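Local coordinates for protein arginase (RocF) (Helicobacter pylori, PDB 4G3H) that probably hydrolyses L-arginine to L-ornithine and urea, using a pair of manganese ions bound in each subunit, at residues F83-M94 and L274-Y282. Residues are numbered along the deposited sequence; the frame is centred on the assembly and turned at random.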
ATOM      1  N   PHE A  83       8.216  -3.316  14.077  1.00 28.86           N
ATOM      2  CA  PHE A  83       7.198  -2.755  13.191  1.00 25.18           C
ATOM      3  C   PHE A  83       7.811  -2.274  11.879  1.00 23.58           C
ATOM      4  O   PHE A  83       8.805  -1.544  11.874  1.00 22.06           O
ATOM      5  CB  PHE A  83       6.481  -1.586  13.865  1.00 24.11           C
ATOM      6  CG  PHE A  83       5.225  -1.176  13.161  1.00 23.20           C
ATOM      7  CD1 PHE A  83       4.014  -1.792  13.460  1.00 23.23           C
ATOM      8  CD2 PHE A  83       5.258  -0.220  12.152  1.00 22.91           C
ATOM      9  CE1 PHE A  83       2.853  -1.463  12.758  1.00 23.21           C
ATOM     10  CE2 PHE A  83       4.103   0.113  11.444  1.00 20.17           C
ATOM     11  CZ  PHE A  83       2.903  -0.509  11.747  1.00 21.04           C
ATOM     12  N   PRO A  84       7.223  -2.673  10.743  1.00 21.82           N
ATOM     13  CA  PRO A  84       7.773  -2.245   9.458  1.00 21.15           C
ATOM     14  C   PRO A  84       7.049  -1.096   8.754  1.00 21.20           C
ATOM     15  O   PRO A  84       5.822  -1.110   8.593  1.00 21.21           O
ATOM     16  CB  PRO A  84       7.711  -3.523   8.641  1.00 22.77           C
ATOM     17  CG  PRO A  84       6.355  -4.063   9.052  1.00 23.11           C
ATOM     18  CD  PRO A  84       6.314  -3.823  10.564  1.00 22.76           C
ATOM     19  N   LEU A  85       7.817  -0.095   8.344  1.00 20.01           N
ATOM     20  CA  LEU A  85       7.268   1.027   7.590  1.00 18.45           C
ATOM     21  C   LEU A  85       7.793   0.763   6.182  1.00 17.26           C
ATOM     22  O   LEU A  85       9.002   0.759   5.951  1.00 17.53           O
ATOM     23  CB  LEU A  85       7.791   2.363   8.118  1.00 14.79           C
ATOM     24  CG  LEU A  85       7.386   3.556   7.250  1.00 13.27           C
ATOM     25  CD1 LEU A  85       5.881   3.581   7.047  1.00 13.87           C
ATOM     26  CD2 LEU A  85       7.864   4.833   7.905  1.00 14.32           C
ATOM     27  N   ILE A  86       6.883   0.540   5.243  1.00 16.07           N
ATOM     28  CA  ILE A  86       7.271   0.207   3.879  1.00 16.01           C
ATOM     29  C   ILE A  86       6.993   1.258   2.802  1.00 17.28           C
ATOM     30  O   ILE A  86       5.841   1.575   2.514  1.00 17.58           O
ATOM     31  CB  ILE A  86       6.579  -1.106   3.448  1.00 22.04           C
ATOM     32  CG1 ILE A  86       6.830  -2.187   4.501  1.00 22.36           C
ATOM     33  CG2 ILE A  86       7.099  -1.553   2.087  1.00 22.29           C
ATOM     34  CD1 ILE A  86       5.842  -3.311   4.447  1.00 24.61           C
ATOM     35  N   LEU A  87       7.991   1.756   2.256  1.00 19.23           N
ATOM     36  CA  LEU A  87       7.970   2.537   1.103  1.00 18.80           C
ATOM     37  C   LEU A  87       8.076   1.780  -0.188  1.00 17.59           C
ATOM     38  O   LEU A  87       9.017   1.593  -0.633  1.00 18.46           O
ATOM     39  CB  LEU A  87       8.821   3.783   1.202  1.00 16.53           C
ATOM     40  CG  LEU A  87       9.082   4.440   2.507  1.00 16.56           C
ATOM     41  CD1 LEU A  87      10.067   5.200   2.656  1.00 17.21           C
ATOM     42  CD2 LEU A  87       8.076   5.128   2.847  1.00 17.63           C
ATOM     43  N   SER A  88       6.955   1.459  -0.685  1.00 15.79           N
ATOM     44  CA  SER A  88       6.665   0.658  -1.784  1.00 16.69           C
ATOM     45  C   SER A  88       7.010   1.085  -3.205  1.00 16.57           C
ATOM     46  O   SER A  88       6.992   0.397  -3.952  1.00 13.83           O
ATOM     47  CB  SER A  88       5.364  -0.030  -1.656  1.00 18.80           C
ATOM     48  OG  SER A  88       4.371   0.657  -1.933  1.00 19.12           O
ATOM     49  N   SER A  89       7.187   2.375  -3.344  1.00 15.94           N
ATOM     50  CA  SER A  89       7.417   3.173  -4.437  1.00 15.30           C
ATOM     51  C   SER A  89       6.202   3.291  -5.310  1.00 17.42           C
ATOM     52  O   SER A  89       5.762   4.126  -5.341  1.00 18.38           O
ATOM     53  CB  SER A  89       8.576   2.695  -5.280  1.00 19.41           C
ATOM     54  OG  SER A  89       8.988   3.476  -6.196  1.00 19.88           O
ATOM     55  N   GLU A  90       5.757   2.257  -5.865  1.00 17.73           N
ATOM     56  CA  GLU A  90       4.615   2.114  -6.642  1.00 21.94           C
ATOM     57  C   GLU A  90       3.593   1.159  -6.133  1.00 20.92           C
ATOM     58  O   GLU A  90       3.952   0.242  -5.682  1.00 19.88           O
ATOM     59  CB  GLU A  90       4.971   1.965  -8.117  1.00 39.81           C
ATOM     60  CG  GLU A  90       5.707   0.855  -8.525  1.00 47.12           C
ATOM     61  CD  GLU A  90       6.077   0.897  -9.998  1.00 54.92           C
ATOM     62  OE1 GLU A  90       6.844   1.672 -10.499  1.00 56.34           O
ATOM     63  OE2 GLU A  90       5.656   0.067 -10.656  1.00 56.10           O
ATOM     64  N   HIS A  91       2.315   1.520  -6.150  1.00 20.19           N
ATOM     65  CA  HIS A  91       1.325   0.624  -5.589  1.00 20.32           C
ATOM     66  C   HIS A  91       1.303  -0.795  -6.127  1.00 20.33           C
ATOM     67  O   HIS A  91       0.927  -1.714  -5.408  1.00 20.98           O
ATOM     68  CB  HIS A  91      -0.077   1.227  -5.683  1.00 17.75           C
ATOM     69  CG  HIS A  91      -0.828   1.169  -4.391  1.00 18.54           C
ATOM     70  ND1 HIS A  91      -0.456   0.337  -3.356  1.00 20.48           N
ATOM     71  CD2 HIS A  91      -1.914   1.845  -3.956  1.00 16.59           C
ATOM     72  CE1 HIS A  91      -1.281   0.506  -2.340  1.00 18.78           C
ATOM     73  NE2 HIS A  91      -2.175   1.417  -2.678  1.00 19.80           N
ATOM     74  N   ALA A  92       1.707  -0.993  -7.374  1.00 21.37           N
ATOM     75  CA  ALA A  92       1.704  -2.338  -7.936  1.00 22.46           C
ATOM     76  C   ALA A  92       2.549  -3.295  -7.098  1.00 22.78           C
ATOM     77  O   ALA A  92       2.270  -4.490  -7.062  1.00 23.10           O
ATOM     78  CB  ALA A  92       2.210  -2.314  -9.380  1.00 19.84           C
ATOM     79  N   ASN A  93       3.570  -2.771  -6.416  1.00 21.76           N
ATOM     80  CA  ASN A  93       4.443  -3.608  -5.584  1.00 20.44           C
ATOM     81  C   ASN A  93       3.732  -4.167  -4.355  1.00 19.89           C
ATOM     82  O   ASN A  93       4.244  -5.067  -3.686  1.00 19.13           O
ATOM     83  CB  ASN A  93       5.678  -2.825  -5.125  1.00 18.56           C
ATOM     84  CG  ASN A  93       6.593  -2.451  -6.272  1.00 19.12           C
ATOM     85  OD1 ASN A  93       6.719  -3.193  -7.244  1.00 18.70           O
ATOM     86  ND2 ASN A  93       7.257  -1.303  -6.155  1.00 16.28           N
ATOM     87  N   MET A  94       2.555  -3.625  -4.060  1.00 18.88           N
ATOM     88  CA  MET A  94       1.778  -4.068  -2.912  1.00 20.65           C
ATOM     89  C   MET A  94       1.456  -5.561  -3.012  1.00 20.30           C
ATOM     90  O   MET A  94       1.351  -6.244  -2.000  1.00 18.71           O
ATOM     91  CB  MET A  94       0.487  -3.242  -2.810  1.00 21.74           C
ATOM     92  CG  MET A  94      -0.417  -3.585  -1.638  1.00 24.81           C
ATOM     93  SD  MET A  94      -1.683  -4.823  -2.043  1.00 30.05           S
ATOM     94  CE  MET A  94      -2.519  -4.992  -0.441  1.00 25.10           C
ATOM     95  N   LEU A 274      -2.574  -3.713  14.018  1.00 28.48           N
ATOM     96  CA  LEU A 274      -1.853  -3.189  12.854  1.00 28.08           C
ATOM     97  C   LEU A 274      -0.430  -3.737  12.884  1.00 27.76           C
ATOM     98  O   LEU A 274       0.327  -3.434  13.800  1.00 28.89           O
ATOM     99  CB  LEU A 274      -1.810  -1.656  12.898  1.00 21.76           C
ATOM    100  CG  LEU A 274      -1.132  -0.927  11.726  1.00 22.90           C
ATOM    101  CD1 LEU A 274      -1.892  -1.198  10.428  1.00 21.87           C
ATOM    102  CD2 LEU A 274      -1.105   0.569  12.005  1.00 20.14           C
ATOM    103  N   LYS A 275      -0.063  -4.534  11.881  1.00 29.27           N
ATOM    104  CA  LYS A 275       1.275  -5.119  11.828  1.00 29.28           C
ATOM    105  C   LYS A 275       2.183  -4.523  10.755  1.00 28.20           C
ATOM    106  O   LYS A 275       3.367  -4.849  10.690  1.00 29.46           O
ATOM    107  CB  LYS A 275       1.184  -6.642  11.641  1.00 29.48           C
ATOM    108  CG  LYS A 275       0.402  -7.341  12.744  1.00 31.61           C
ATOM    109  CD  LYS A 275       0.980  -6.997  14.106  1.00 35.62           C
ATOM    110  CE  LYS A 275       0.077  -7.462  15.235  1.00 39.39           C
ATOM    111  NZ  LYS A 275       0.584  -7.024  16.569  1.00 39.57           N
ATOM    112  N   ALA A 276       1.638  -3.659   9.906  1.00 23.28           N
ATOM    113  CA  ALA A 276       2.459  -3.033   8.878  1.00 22.57           C
ATOM    114  C   ALA A 276       1.784  -1.846   8.225  1.00 21.83           C
ATOM    115  O   ALA A 276       0.554  -1.785   8.138  1.00 20.70           O
ATOM    116  CB  ALA A 276       2.854  -4.056   7.805  1.00 15.99           C
ATOM    117  N   VAL A 277       2.600  -0.892   7.784  1.00 20.61           N
ATOM    118  CA  VAL A 277       2.097   0.276   7.086  1.00 18.62           C
ATOM    119  C   VAL A 277       2.929   0.511   5.833  1.00 19.94           C
ATOM    120  O   VAL A 277       4.168   0.520   5.873  1.00 18.96           O
ATOM    121  CB  VAL A 277       2.133   1.544   7.948  1.00 18.46           C
ATOM    122  CG1 VAL A 277       1.643   2.721   7.122  1.00 15.88           C
ATOM    123  CG2 VAL A 277       1.248   1.370   9.193  1.00 18.32           C
ATOM    124  N   GLU A 278       2.228   0.688   4.720  1.00 17.07           N
ATOM    125  CA  GLU A 278       2.841   0.931   3.428  1.00 17.82           C
ATOM    126  C   GLU A 278       2.399   2.311   2.935  1.00 19.37           C
ATOM    127  O   GLU A 278       1.199   2.612   2.922  1.00 19.33           O
ATOM    128  CB  GLU A 278       2.369  -0.138   2.432  1.00 19.88           C
ATOM    129  CG  GLU A 278       2.910   0.003   1.014  1.00 22.02           C
ATOM    130  CD  GLU A 278       2.041  -0.707  -0.018  1.00 26.32           C
ATOM    131  OE1 GLU A 278       1.244  -1.591   0.363  1.00 28.37           O
ATOM    132  OE2 GLU A 278       2.157  -0.389  -1.219  1.00 27.13           O
ATOM    133  N   VAL A 279       3.355   3.155   2.557  1.00 18.96           N
ATOM    134  CA  VAL A 279       3.029   4.484   2.025  1.00 19.33           C
ATOM    135  C   VAL A 279       3.654   4.472   0.645  1.00 18.90           C
ATOM    136  O   VAL A 279       4.837   4.173   0.492  1.00 20.62           O
ATOM    137  CB  VAL A 279       3.608   5.632   2.890  1.00 16.74           C
ATOM    138  CG1 VAL A 279       3.218   6.982   2.284  1.00 15.56           C
ATOM    139  CG2 VAL A 279       3.065   5.541   4.309  1.00 11.41           C
ATOM    140  N   THR A 280       2.862   4.794  -0.367  1.00 20.58           N
ATOM    141  CA  THR A 280       3.347   4.696  -1.733  1.00 20.17           C
ATOM    142  C   THR A 280       2.895   5.811  -2.671  1.00 20.37           C
ATOM    143  O   THR A 280       2.082   6.660  -2.313  1.00 19.42           O
ATOM    144  CB  THR A 280       2.877   3.342  -2.316  1.00 20.77           C
ATOM    145  OG1 THR A 280       3.568   3.055  -3.535  1.00 20.09           O
ATOM    146  CG2 THR A 280       1.370   3.394  -2.583  1.00 17.81           C
ATOM    147  N   GLU A 281       3.441   5.782  -3.883  1.00 21.93           N
ATOM    148  CA  GLU A 281       3.119   6.742  -4.932  1.00 22.34           C
ATOM    149  C   GLU A 281       3.537   8.182  -4.663  1.00 22.97           C
ATOM    150  O   GLU A 281       2.771   9.122  -4.889  1.00 23.96           O
ATOM    151  CB  GLU A 281       1.620   6.686  -5.256  1.00 23.65           C
ATOM    152  CG  GLU A 281       1.141   5.349  -5.844  1.00 25.05           C
ATOM    153  CD  GLU A 281       1.783   5.010  -7.190  1.00 26.33           C
ATOM    154  OE1 GLU A 281       2.261   5.930  -7.882  1.00 26.16           O
ATOM    155  OE2 GLU A 281       1.797   3.820  -7.566  1.00 24.61           O
ATOM    156  N   TYR A 282       4.747   8.355  -4.152  1.00 20.88           N
ATOM    157  CA  TYR A 282       5.266   9.694  -3.947  1.00 20.53           C
ATOM    158  C   TYR A 282       6.192   9.912  -5.133  1.00 20.45           C
ATOM    159  O   TYR A 282       7.229   9.267  -5.233  1.00 20.66           O
ATOM    160  CB  TYR A 282       6.058   9.806  -2.648  1.00 17.90           C
ATOM    161  CG  TYR A 282       6.785  11.122  -2.531  1.00 17.48           C
ATOM    162  CD1 TYR A 282       6.110  12.326  -2.720  1.00 19.36           C
ATOM    163  CD2 TYR A 282       8.147  11.167  -2.263  1.00 17.39           C
ATOM    164  CE1 TYR A 282       6.771  13.543  -2.652  1.00 18.69           C
ATOM    165  CE2 TYR A 282       8.824  12.382  -2.191  1.00 20.63           C
ATOM    166  CZ  TYR A 282       8.127  13.567  -2.389  1.00 20.89           C
ATOM    167  OH  TYR A 282       8.780  14.775  -2.333  1.00 22.83           O
TER
HETATM  168  O   HOH W   1       6.744   6.577  -3.793  1.00 15.50           O
HETATM  169  O   HOH W   2       7.011   4.674  -1.422  1.00 20.14           O
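Leu85 and Ile86 pair with Val277 and Glu278 as neighbouring parallel strands, 84-87 and 274-280, whose axes pass 4.8 Å apart at 21°. Ile86 takes both bonds of its register: its N gives a nearly straight bond to Val277 O (2.8 Å), and its O accepts from Val279 N (2.9 Å). A weak bond joins Val277 N to Pro84 O. Around Ser89, two waters supplement a direct bond from Glu281 N to Ser89 O, one joining Ser89 N to Val279 O, the other Ser89 O to Tyr282 N.

At the start, the Phe83 ring turns its edge to Val277 CG2 (3.6 Å from CZ) and to Leu274 O. At the other end, Glu278 reaches Ser88 with CG anti to its backbone N (chi1 179°), and Ser88 OG donates to the anti side of OE2 (2.6 Å); Tyr230 holds OE1, engaging both oxygens of this buried carboxylate. Thr280 CG2 sits over the centre of one His91 face, 3.6 Å from the centroid, a CH-pi contact. Glu281 OE2 accepts a bond from the backbone N of His91 (2.8 Å). This histidine's side chain comes within about 2 Å of a manganese ion, beside the metal ligands Asp116 and Asp120.

Both strands lie centrally in the parallel arginase sheet, between 2-8 and 228-234; helix 59-78 covers Pro84, Ile86 and Ala276, while helix 293-309 packs against Phe83, Leu85 and Val279.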